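Local atomic coordinates of manganese-dependent ADP-ribose/CDP-alcohol diphosphatase (PDB entry 2NXF), a protein that probably hydrolyses ADP-ribose and CDP-alcohols such as CDP-choline at a dinuclear metal centre, releasing AMP or CMP and a phosphorylated product. Residues Q15-E20 / R31-S36; L39-V44 / M80-A85; D60-H65 / Y100-P105. All coordinates share one frame; numbering follows the deposited sequence. Where two conformers were deposited one is given.

Contact 1 (Q15-E20 / R31-S36); sequences QYADIE and RYYRGS. With ZN (zinc ion), chain B; PO4 (phosphate ion), chain F.
D18 and R34 carry the salt bridge of this contact. NE of R34 donates to OD1 of D18 over 2.7 Å, almost straight at 173°, and the oxygen lies close to the guanidinium plane although the carboxylate is turned 74° against it. The carbonyl carbon of I19 lies over the centre of the same guanidinium. The backbones meet more loosely: A17 N reaches Y33 O in a weak hydrogen bond of 3.5 Å, and a water links R34 N to I19 O.

Contacts of the Y33 side chain are mostly apolar. Chi1 of 62° puts I19 CG1 between the backbone N and the carbonyl carbon, 3.6 Å from Y33 CD2; beyond it CD1 sits over one ring face, offset toward the rim, in a CH-pi contact, 3.8 Å from the centroid. A17 CB packs on Y33 CB at 4.1 Å, while Q15 O is a polar atom at the ring edge.

A zinc ion and a phosphate, the latter probably from the crystallisation liquor, bind at the other end. Q15 OE1 coordinates the zinc ion at 2.0 Å, alongside D13, D60, H267, a phosphate oxygen and a water. Its NE2 bonds weakly to phosphate O3, but D63 is its stronger partner. R31 NH1 approaches phosphate O2 at 3.4 Å, also weakly; its firmer tie is a salt bridge to E288.

The metal-binding loop after strand 6-11 is thus laid against the passage from the small hairpin 22-23/30-31 into helix 35-49. Y16 packs on A75, T78 and V79 of helix 72-84, and A17 and I19 touch helix 65-68.

Contact 2 (L39-V44 / M80-A85); sequences LLRDAV and MAELDA
OE2 of E82 is approached by two N-H groups of R41, NE at 3.3 Å and NH2 at 3.4 Å, and NE also faces OE1. All three hydrogen bonds are weak, and since R41 was deposited in two conformers this salt bridge is best taken as tentative. OE2 lies at the guanidinium edge, near its plane, with the carboxylate turned 67° against that plane. E82 folds back at its second torsion (chi2 -64°), which places CD beside R41. The NH1 end of R41 has a stronger partner in D38, one turn earlier on its own helix.

The rest of the contact is mainly apolar. L40 divides its branches: CD2 rests on the CB of E82 at 3.9 Å, and CD1 meets CD2 of L83 at the same distance, the two leucine side chains crossing at about a right angle. One turn on, both methyls of V44, CG1 and CG2, lie 3.6 Å from E82 O, and CG1 also reaches A85 CB at 4.2 Å.

The two helical segments run nearly parallel, 13° apart, with axes 9.2 Å from each other. Helices 35-49 and 72-84 connect the parallel strands 6-11, 54-57 and 89-92 in two successive beta-alpha-beta units, and they pack side by side against that sheet: L40 and A43 touch I11 of strand 6-11, and L83 touches H92 of strand 89-92.

Contact 3 (D60-H65 / Y100-P105); sequences DIIDGH and YNFSRP. With ZN (zinc ion), chain B; ZN (zinc ion), chain C.
N101 reaches across to I62 and D63 with its whole side chain. Its CB comes within 4.2 Å of I62 CD1 while lying over one face, toward the rim, of the neighbouring F102 ring. Chi1 of -77° sets CG anti to the carbonyl carbon, beside the backbone N, 3.6 Å from the same I62 CD1. At the tip the two polar atoms part: OD1 takes a hydrogen bond from S72, and ND2 donates to D63 O over 3.0 Å. That bond is straight at the hydrogen (168°) and lies in the amide plane of N101, yet the donor stands well above the carbonyl plane of D63, 62° out of it.

I62 CD1 touches both the asparagine amide and the F102 ring, whose CE2 it meets at 3.8 Å. G64 presents its CA to CB of Y100 at 3.9 Å and to the edge of that tyrosine ring; the hydroxyl of Y100 has its polar partner in N96.

D63 also serves its own segment. OD2 accepts from H65 N at 2.8 Å, a capping bond where the chain turns into a helix. At the opposite end of the segment, D60 OD2 bridges both zinc ions, 2.2 Å from each, as the shared carboxylate of the dinuclear site in a calcineurin-like phosphoesterase.

The loop between strand 54-57 and helix 65-68 is so joined to the last turn of helix 96-101. Helix 72-84 touches both segments, I61 through V79 and L83, and F102 through S72 and D73.

How the contacts relate
Contacts 1 and 3 meet at the dinuclear centre: Q15 and D60 bind the same zinc ion, their OE1 and OD2 atoms 3.1 Å apart, and a water bound to both zinc ions belongs to both contacts. D63 joins them further, with OD1 3.0 Å from Q15 NE2 and its backbone N 3.0 Å from Y16 O, both probable hydrogen bonds. The centres of these two contacts are about 14 Å apart. Contact 2 stands back from the metals, the L40 side chain being about 14 Å from a zinc ion. It continues from contact 1 along helix 35-49, and reaches contact 3 where L83 CD1 packs 3.6 Å from I61 CD1.

Contact 1 (Q15-E20 / R31-S36)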
loop_
_atom_site.group_PDB
_atom_site.type_symbol
_atom_site.label_atom_id
_atom_site.label_comp_id
_atom_site.label_asym_id
_atom_site.label_seq_id
_atom_site.Cartn_x
_atom_site.Cartn_y
_atom_site.Cartn_z
ATOM N N GLN A 15 4.554 5.269 -9.378
ATOM C CA GLN A 15 4.345 4.656 -10.702
ATOM C C GLN A 15 5.161 5.322 -11.804
ATOM O O GLN A 15 4.669 5.557 -12.905
ATOM C CB GLN A 15 2.845 4.576 -11.067
ATOM C CG GLN A 15 2.317 3.186 -10.784
ATOM C CD GLN A 15 0.814 3.090 -10.739
ATOM O OE1 GLN A 15 0.206 3.168 -9.659
ATOM N NE2 GLN A 15 0.205 2.908 -11.899
ATOM N N TYR A 16 6.414 5.622 -11.474
ATOM C CA TYR A 16 7.330 6.278 -12.417
ATOM C C TYR A 16 7.554 5.427 -13.666
ATOM O O TYR A 16 7.619 4.204 -13.579
ATOM C CB TYR A 16 8.690 6.554 -11.740
ATOM C CG TYR A 16 9.705 7.034 -12.734
ATOM C CD1 TYR A 16 9.616 8.322 -13.271
ATOM C CD2 TYR A 16 10.718 6.191 -13.195
ATOM C CE1 TYR A 16 10.542 8.772 -14.209
ATOM C CE2 TYR A 16 11.632 6.627 -14.142
ATOM C CZ TYR A 16 11.536 7.919 -14.647
ATOM O OH TYR A 16 12.424 8.375 -15.597
ATOM N N ALA A 17 7.646 6.087 -14.811
ATOM C CA ALA A 17 8.159 5.481 -16.051
ATOM C C ALA A 17 8.649 6.592 -16.950
ATOM O O ALA A 17 8.088 7.693 -16.949
ATOM C CB ALA A 17 7.067 4.649 -16.748
ATOM N N ASP A 18 9.687 6.305 -17.734
ATOM C CA ASP A 18 10.248 7.294 -18.651
ATOM C C ASP A 18 9.499 7.233 -19.984
ATOM O O ASP A 18 10.060 6.858 -21.030
ATOM C CB ASP A 18 11.756 7.052 -18.847
ATOM C CG ASP A 18 12.433 8.163 -19.638
ATOM O OD1 ASP A 18 11.836 9.256 -19.828
ATOM O OD2 ASP A 18 13.571 7.930 -20.117
ATOM N N ILE A 19 8.217 7.602 -19.935
ATOM C CA ILE A 19 7.331 7.524 -21.100
ATOM C C ILE A 19 6.393 8.730 -21.093
ATOM O O ILE A 19 6.241 9.397 -20.067
ATOM C CB ILE A 19 6.477 6.226 -21.105
ATOM C CG1 ILE A 19 5.539 6.165 -19.885
ATOM C CG2 ILE A 19 7.352 4.972 -21.167
ATOM C CD1 ILE A 19 4.817 4.812 -19.682
ATOM N N GLU A 20 5.768 9.012 -22.230
ATOM C CA GLU A 20 4.848 10.147 -22.295
ATOM C C GLU A 20 3.616 9.900 -21.412
ATOM O O GLU A 20 3.273 8.751 -21.087
ATOM C CB GLU A 20 4.468 10.479 -23.748
ATOM C CG GLU A 20 5.538 11.323 -24.478
ATOM C CD GLU A 20 5.254 11.542 -25.960
ATOM O OE1 GLU A 20 4.935 10.560 -26.684
ATOM O OE2 GLU A 20 5.393 12.699 -26.426
ATOM N N ARG A 31 -2.306 10.025 -16.437
ATOM C CA ARG A 31 -1.167 9.457 -15.704
ATOM C C ARG A 31 0.139 10.154 -16.098
ATOM O O ARG A 31 0.536 10.154 -17.263
ATOM C CB ARG A 31 -1.117 7.930 -15.876
ATOM C CG ARG A 31 -2.215 7.311 -15.042
ATOM C CD ARG A 31 -2.247 5.820 -14.989
ATOM N NE ARG A 31 -3.417 5.409 -14.206
ATOM C CZ ARG A 31 -3.601 4.194 -13.702
ATOM N NH1 ARG A 31 -2.680 3.236 -13.869
ATOM N NH2 ARG A 31 -4.707 3.940 -13.017
ATOM N N TYR A 32 0.773 10.782 -15.110
ATOM C CA TYR A 32 1.883 11.694 -15.337
ATOM C C TYR A 32 3.181 10.951 -15.016
ATOM O O TYR A 32 3.785 11.172 -13.973
ATOM C CB TYR A 32 1.706 12.912 -14.428
ATOM C CG TYR A 32 0.449 13.696 -14.740
ATOM C CD1 TYR A 32 0.454 14.660 -15.733
ATOM C CD2 TYR A 32 -0.741 13.464 -14.036
ATOM C CE1 TYR A 32 -0.697 15.388 -16.030
ATOM C CE2 TYR A 32 -1.905 14.189 -14.321
ATOM C CZ TYR A 32 -1.869 15.142 -15.313
ATOM O OH TYR A 32 -2.996 15.873 -15.623
ATOM N N TYR A 33 3.586 10.054 -15.918
ATOM C CA TYR A 33 4.637 9.072 -15.616
ATOM C C TYR A 33 5.982 9.722 -15.273
ATOM O O TYR A 33 6.624 9.360 -14.274
ATOM C CB TYR A 33 4.795 8.073 -16.788
ATOM C CG TYR A 33 3.557 7.214 -16.996
ATOM C CD1 TYR A 33 3.246 6.162 -16.084
ATOM C CD2 TYR A 33 2.702 7.431 -18.075
ATOM C CE1 TYR A 33 2.114 5.376 -16.253
ATOM C CE2 TYR A 33 1.565 6.618 -18.250
ATOM C CZ TYR A 33 1.285 5.615 -17.330
ATOM O OH TYR A 33 0.164 4.830 -17.483
ATOM N N ARG A 34 6.420 10.663 -16.101
ATOM C CA ARG A 34 7.711 11.319 -15.836
ATOM C C ARG A 34 7.634 12.283 -14.655
ATOM O O ARG A 34 8.574 12.360 -13.854
ATOM C CB ARG A 34 8.241 12.027 -17.076
ATOM C CG ARG A 34 8.691 11.056 -18.157
ATOM C CD ARG A 34 9.343 11.825 -19.298
ATOM N NE ARG A 34 9.764 10.910 -20.352
ATOM C CZ ARG A 34 9.271 10.886 -21.588
ATOM N NH1 ARG A 34 8.326 11.746 -21.963
ATOM N NH2 ARG A 34 9.736 9.993 -22.460
ATOM N N GLY A 35 6.518 13.012 -14.551
ATOM C CA GLY A 35 6.320 14.004 -13.485
ATOM C C GLY A 35 6.335 13.404 -12.090
ATOM O O GLY A 35 6.642 14.094 -11.112
ATOM N N SER A 36 6.022 12.113 -11.998
ATOM C CA SER A 36 6.003 11.435 -10.704
ATOM C C SER A 36 7.347 11.535 -9.995
ATOM O O SER A 36 7.387 11.667 -8.777
ATOM C CB SER A 36 5.595 9.973 -10.848
ATOM O OG SER A 36 6.558 9.261 -11.583
HETATM ZN ZN ZN B . -1.326 2.438 -8.617
HETATM P P PO4 F . -3.197 0.726 -10.770
HETATM O O1 PO4 F . -4.572 1.322 -10.559
HETATM O O2 PO4 F . -3.047 0.317 -12.222
HETATM O O3 PO4 F . -2.095 1.744 -10.547
HETATM O O4 PO4 F . -2.964 -0.426 -9.841
HETATM O O HOH W 1 5.225 11.431 -18.605
HETATM O O HOH W 2 -3.028 1.335 -7.923
#

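Contact 2 (L39-V44 / M80-A85)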
loop_
_atom_site.group_PDB
_atom_site.type_symbol
_atom_site.label_atom_id
_atom_site.label_comp_id
_atom_site.label_asym_id
_atom_site.label_seq_id
_atom_site.Cartn_x
_atom_site.Cartn_y
_atom_site.Cartn_z
ATOM N N LEU A 39 7.608 15.001 -8.381
ATOM C CA LEU A 39 6.838 15.049 -7.142
ATOM C C LEU A 39 7.568 14.288 -6.027
ATOM O O LEU A 39 7.649 14.761 -4.888
ATOM C CB LEU A 39 5.408 14.498 -7.335
ATOM C CG LEU A 39 4.522 15.359 -8.255
ATOM C CD1 LEU A 39 3.126 14.761 -8.339
ATOM C CD2 LEU A 39 4.402 16.823 -7.801
ATOM N N LEU A 40 8.100 13.114 -6.351
ATOM C CA LEU A 40 8.851 12.320 -5.364
ATOM C C LEU A 40 10.084 13.098 -4.830
ATOM O O LEU A 40 10.330 13.126 -3.604
ATOM C CB LEU A 40 9.284 10.982 -5.975
ATOM C CG LEU A 40 10.140 10.086 -5.073
ATOM C CD1 LEU A 40 9.430 9.828 -3.736
ATOM C CD2 LEU A 40 10.492 8.775 -5.822
ATOM N N ARG A 41 10.831 13.728 -5.739
ATOM C CA ARG A 41 12.003 14.534 -5.381
ATOM C C ARG A 41 11.627 15.661 -4.419
ATOM O O ARG A 41 12.330 15.914 -3.437
ATOM C CB ARG A 41 12.647 15.118 -6.643
ATOM C CG ARG A 41 13.936 15.926 -6.419
ATOM C CD ARG A 41 14.551 16.319 -7.762
ATOM N NE ARG A 41 14.408 15.232 -8.735
ATOM C CZ ARG A 41 13.702 15.302 -9.861
ATOM N NH1 ARG A 41 13.082 16.427 -10.202
ATOM N NH2 ARG A 41 13.626 14.240 -10.653
ATOM N N ASP A 42 10.509 16.327 -4.702
ATOM C CA ASP A 42 10.037 17.416 -3.841
ATOM C C ASP A 42 9.566 16.918 -2.464
ATOM O O ASP A 42 9.854 17.563 -1.435
ATOM C CB ASP A 42 8.934 18.229 -4.501
ATOM C CG ASP A 42 8.461 19.358 -3.603
ATOM O OD1 ASP A 42 9.161 20.398 -3.522
ATOM O OD2 ASP A 42 7.432 19.156 -2.924
ATOM N N ALA A 43 8.864 15.779 -2.449
ATOM C CA ALA A 43 8.440 15.171 -1.173
ATOM C C ALA A 43 9.678 14.895 -0.302
ATOM O O ALA A 43 9.717 15.229 0.892
ATOM C CB ALA A 43 7.665 13.890 -1.417
ATOM N N VAL A 44 10.696 14.308 -0.933
ATOM C CA VAL A 44 11.958 13.983 -0.249
ATOM C C VAL A 44 12.627 15.226 0.317
ATOM O O VAL A 44 13.059 15.239 1.483
ATOM C CB VAL A 44 12.912 13.172 -1.174
ATOM C CG1 VAL A 44 14.363 13.133 -0.608
ATOM C CG2 VAL A 44 12.373 11.795 -1.366
HETATM N N MSE A 80 14.726 4.849 -6.676
HETATM C CA MSE A 80 15.568 4.544 -5.508
HETATM C C MSE A 80 16.573 5.665 -5.266
HETATM O O MSE A 80 16.830 6.026 -4.112
HETATM C CB MSE A 80 16.291 3.188 -5.639
HETATM C CG MSE A 80 15.366 1.958 -5.578
HETATM SE SE MSE A 80 14.178 1.862 -3.982
HETATM C CE MSE A 80 15.370 2.340 -2.671
ATOM N N ALA A 81 17.126 6.232 -6.347
ATOM C CA ALA A 81 18.055 7.354 -6.228
ATOM C C ALA A 81 17.388 8.570 -5.581
ATOM O O ALA A 81 18.025 9.272 -4.787
ATOM C CB ALA A 81 18.639 7.716 -7.580
ATOM N N GLU A 82 16.122 8.827 -5.917
ATOM C CA GLU A 82 15.390 9.936 -5.282
ATOM C C GLU A 82 15.153 9.666 -3.806
ATOM O O GLU A 82 15.354 10.551 -2.978
ATOM C CB GLU A 82 14.055 10.236 -5.979
ATOM C CG GLU A 82 14.204 10.619 -7.468
ATOM C CD GLU A 82 14.972 11.905 -7.691
ATOM O OE1 GLU A 82 15.056 12.744 -6.763
ATOM O OE2 GLU A 82 15.511 12.079 -8.812
ATOM N N LEU A 83 14.749 8.441 -3.480
ATOM C CA LEU A 83 14.486 8.078 -2.079
ATOM C C LEU A 83 15.742 8.020 -1.221
ATOM O O LEU A 83 15.712 8.397 -0.045
ATOM C CB LEU A 83 13.703 6.768 -1.987
ATOM C CG LEU A 83 12.213 6.917 -2.273
ATOM C CD1 LEU A 83 11.602 5.537 -2.503
ATOM C CD2 LEU A 83 11.452 7.639 -1.149
ATOM N N ASP A 84 16.857 7.576 -1.797
ATOM C CA ASP A 84 18.116 7.486 -1.038
ATOM C C ASP A 84 18.598 8.844 -0.527
ATOM O O ASP A 84 19.288 8.919 0.495
ATOM C CB ASP A 84 19.210 6.837 -1.884
ATOM C CG ASP A 84 19.041 5.340 -2.013
ATOM O OD1 ASP A 84 18.272 4.732 -1.240
ATOM O OD2 ASP A 84 19.682 4.759 -2.911
ATOM N N ALA A 85 18.244 9.906 -1.250
ATOM C CA ALA A 85 18.602 11.276 -0.879
ATOM C C ALA A 85 17.998 11.700 0.463
ATOM O O ALA A 85 18.470 12.665 1.065
ATOM C CB ALA A 85 18.183 12.244 -1.985
#

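Contact 3 (D60-H65 / Y100-P105)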
loop_
_atom_site.group_PDB
_atom_site.type_symbol
_atom_site.label_atom_id
_atom_site.label_comp_id
_atom_site.label_asym_id
_atom_site.label_seq_id
_atom_site.Cartn_x
_atom_site.Cartn_y
_atom_site.Cartn_z
ATOM N N ASP A 60 3.301 0.334 -5.883
ATOM C CA ASP A 60 3.254 0.813 -7.263
ATOM C C ASP A 60 4.272 1.925 -7.446
ATOM O O ASP A 60 3.936 2.973 -7.997
ATOM C CB ASP A 60 1.853 1.330 -7.629
ATOM C CG ASP A 60 0.828 0.211 -7.815
ATOM O OD1 ASP A 60 1.172 -0.983 -7.693
ATOM O OD2 ASP A 60 -0.341 0.532 -8.037
ATOM N N ILE A 61 5.515 1.700 -6.997
ATOM C CA ILE A 61 6.543 2.763 -7.094
ATOM C C ILE A 61 7.036 2.960 -8.542
ATOM O O ILE A 61 7.452 4.058 -8.910
ATOM C CB ILE A 61 7.700 2.519 -6.109
ATOM C CG1 ILE A 61 8.421 3.841 -5.809
ATOM C CG2 ILE A 61 8.605 1.368 -6.604
ATOM C CD1 ILE A 61 9.566 3.713 -4.810
ATOM N N ILE A 62 6.979 1.903 -9.366
ATOM C CA ILE A 62 7.248 2.073 -10.799
ATOM C C ILE A 62 6.128 1.427 -11.585
ATOM O O ILE A 62 5.541 0.458 -11.120
ATOM C CB ILE A 62 8.616 1.478 -11.250
ATOM C CG1 ILE A 62 8.715 -0.018 -10.935
ATOM C CG2 ILE A 62 9.804 2.260 -10.632
ATOM C CD1 ILE A 62 9.815 -0.717 -11.766
ATOM N N ASP A 63 5.837 1.947 -12.774
ATOM C CA ASP A 63 4.681 1.435 -13.530
ATOM C C ASP A 63 5.000 0.122 -14.236
ATOM O O ASP A 63 6.139 -0.104 -14.652
ATOM C CB ASP A 63 4.230 2.464 -14.567
ATOM C CG ASP A 63 2.824 2.201 -15.051
ATOM O OD1 ASP A 63 1.868 2.558 -14.330
ATOM O OD2 ASP A 63 2.681 1.610 -16.125
ATOM N N GLY A 64 3.986 -0.727 -14.402
ATOM C CA GLY A 64 4.131 -1.941 -15.196
ATOM C C GLY A 64 4.515 -1.676 -16.650
ATOM O O GLY A 64 5.047 -2.561 -17.327
ATOM N N HIS A 65 4.256 -0.465 -17.149
ATOM C CA HIS A 65 4.704 -0.109 -18.508
ATOM C C HIS A 65 6.213 -0.238 -18.677
ATOM O O HIS A 65 6.701 -0.410 -19.784
ATOM C CB HIS A 65 4.280 1.308 -18.902
ATOM C CG HIS A 65 2.878 1.394 -19.415
ATOM N ND1 HIS A 65 1.862 1.992 -18.705
ATOM C CD2 HIS A 65 2.315 0.936 -20.559
ATOM C CE1 HIS A 65 0.738 1.925 -19.401
ATOM N NE2 HIS A 65 0.985 1.285 -20.528
ATOM N N TYR A 100 3.940 -6.743 -11.700
ATOM C CA TYR A 100 3.967 -6.662 -13.160
ATOM C C TYR A 100 5.417 -6.605 -13.636
ATOM O O TYR A 100 5.744 -7.154 -14.685
ATOM C CB TYR A 100 3.242 -5.412 -13.682
ATOM C CG TYR A 100 1.764 -5.327 -13.360
ATOM C CD1 TYR A 100 0.991 -6.476 -13.169
ATOM C CD2 TYR A 100 1.131 -4.086 -13.279
ATOM C CE1 TYR A 100 -0.369 -6.395 -12.873
ATOM C CE2 TYR A 100 -0.223 -3.978 -12.980
ATOM C CZ TYR A 100 -0.970 -5.133 -12.764
ATOM O OH TYR A 100 -2.304 -5.012 -12.439
ATOM N N ASN A 101 6.268 -5.920 -12.873
ATOM C CA ASN A 101 7.680 -5.765 -13.251
ATOM C C ASN A 101 8.594 -6.903 -12.828
ATOM O O ASN A 101 9.531 -7.222 -13.549
ATOM C CB ASN A 101 8.245 -4.466 -12.660
ATOM C CG ASN A 101 7.812 -3.236 -13.439
ATOM O OD1 ASN A 101 8.347 -2.964 -14.512
ATOM N ND2 ASN A 101 6.814 -2.514 -12.921
ATOM N N PHE A 102 8.360 -7.457 -11.636
ATOM C CA PHE A 102 9.314 -8.378 -11.000
ATOM C C PHE A 102 8.631 -9.588 -10.392
ATOM O O PHE A 102 7.501 -9.498 -9.881
ATOM C CB PHE A 102 10.084 -7.663 -9.869
ATOM C CG PHE A 102 10.746 -6.373 -10.289
ATOM C CD1 PHE A 102 11.805 -6.379 -11.194
ATOM C CD2 PHE A 102 10.321 -5.159 -9.749
ATOM C CE1 PHE A 102 12.427 -5.168 -11.592
ATOM C CE2 PHE A 102 10.928 -3.942 -10.131
ATOM C CZ PHE A 102 11.989 -3.956 -11.038
ATOM N N SER A 103 9.346 -10.710 -10.396
ATOM C CA SER A 103 8.927 -11.905 -9.654
ATOM C C SER A 103 9.179 -11.686 -8.163
ATOM O O SER A 103 9.890 -10.744 -7.787
ATOM C CB SER A 103 9.734 -13.108 -10.135
ATOM O OG SER A 103 11.100 -12.960 -9.750
ATOM N N ARG A 104 8.613 -12.540 -7.303
ATOM C CA ARG A 104 8.902 -12.442 -5.855
ATOM C C ARG A 104 10.379 -12.645 -5.519
ATOM O O ARG A 104 10.924 -11.878 -4.727
ATOM C CB ARG A 104 8.036 -13.390 -5.009
ATOM C CG ARG A 104 6.766 -12.771 -4.536
ATOM C CD ARG A 104 5.816 -13.791 -3.944
ATOM N NE ARG A 104 4.500 -13.174 -3.816
ATOM C CZ ARG A 104 4.108 -12.427 -2.786
ATOM N NH1 ARG A 104 2.880 -11.925 -2.770
ATOM N NH2 ARG A 104 4.918 -12.198 -1.756
ATOM N N PRO A 105 11.034 -13.680 -6.097
ATOM C CA PRO A 105 12.470 -13.808 -5.821
ATOM C C PRO A 105 13.265 -12.561 -6.223
ATOM O O PRO A 105 14.178 -12.155 -5.485
ATOM C CB PRO A 105 12.881 -15.007 -6.681
ATOM C CG PRO A 105 11.651 -15.822 -6.788
ATOM C CD PRO A 105 10.558 -14.794 -6.943
HETATM ZN ZN ZN B . -1.326 2.438 -8.617
HETATM ZN ZN ZN C . -2.133 -0.564 -7.454
HETATM O O HOH W 2 -3.028 1.335 -7.923
#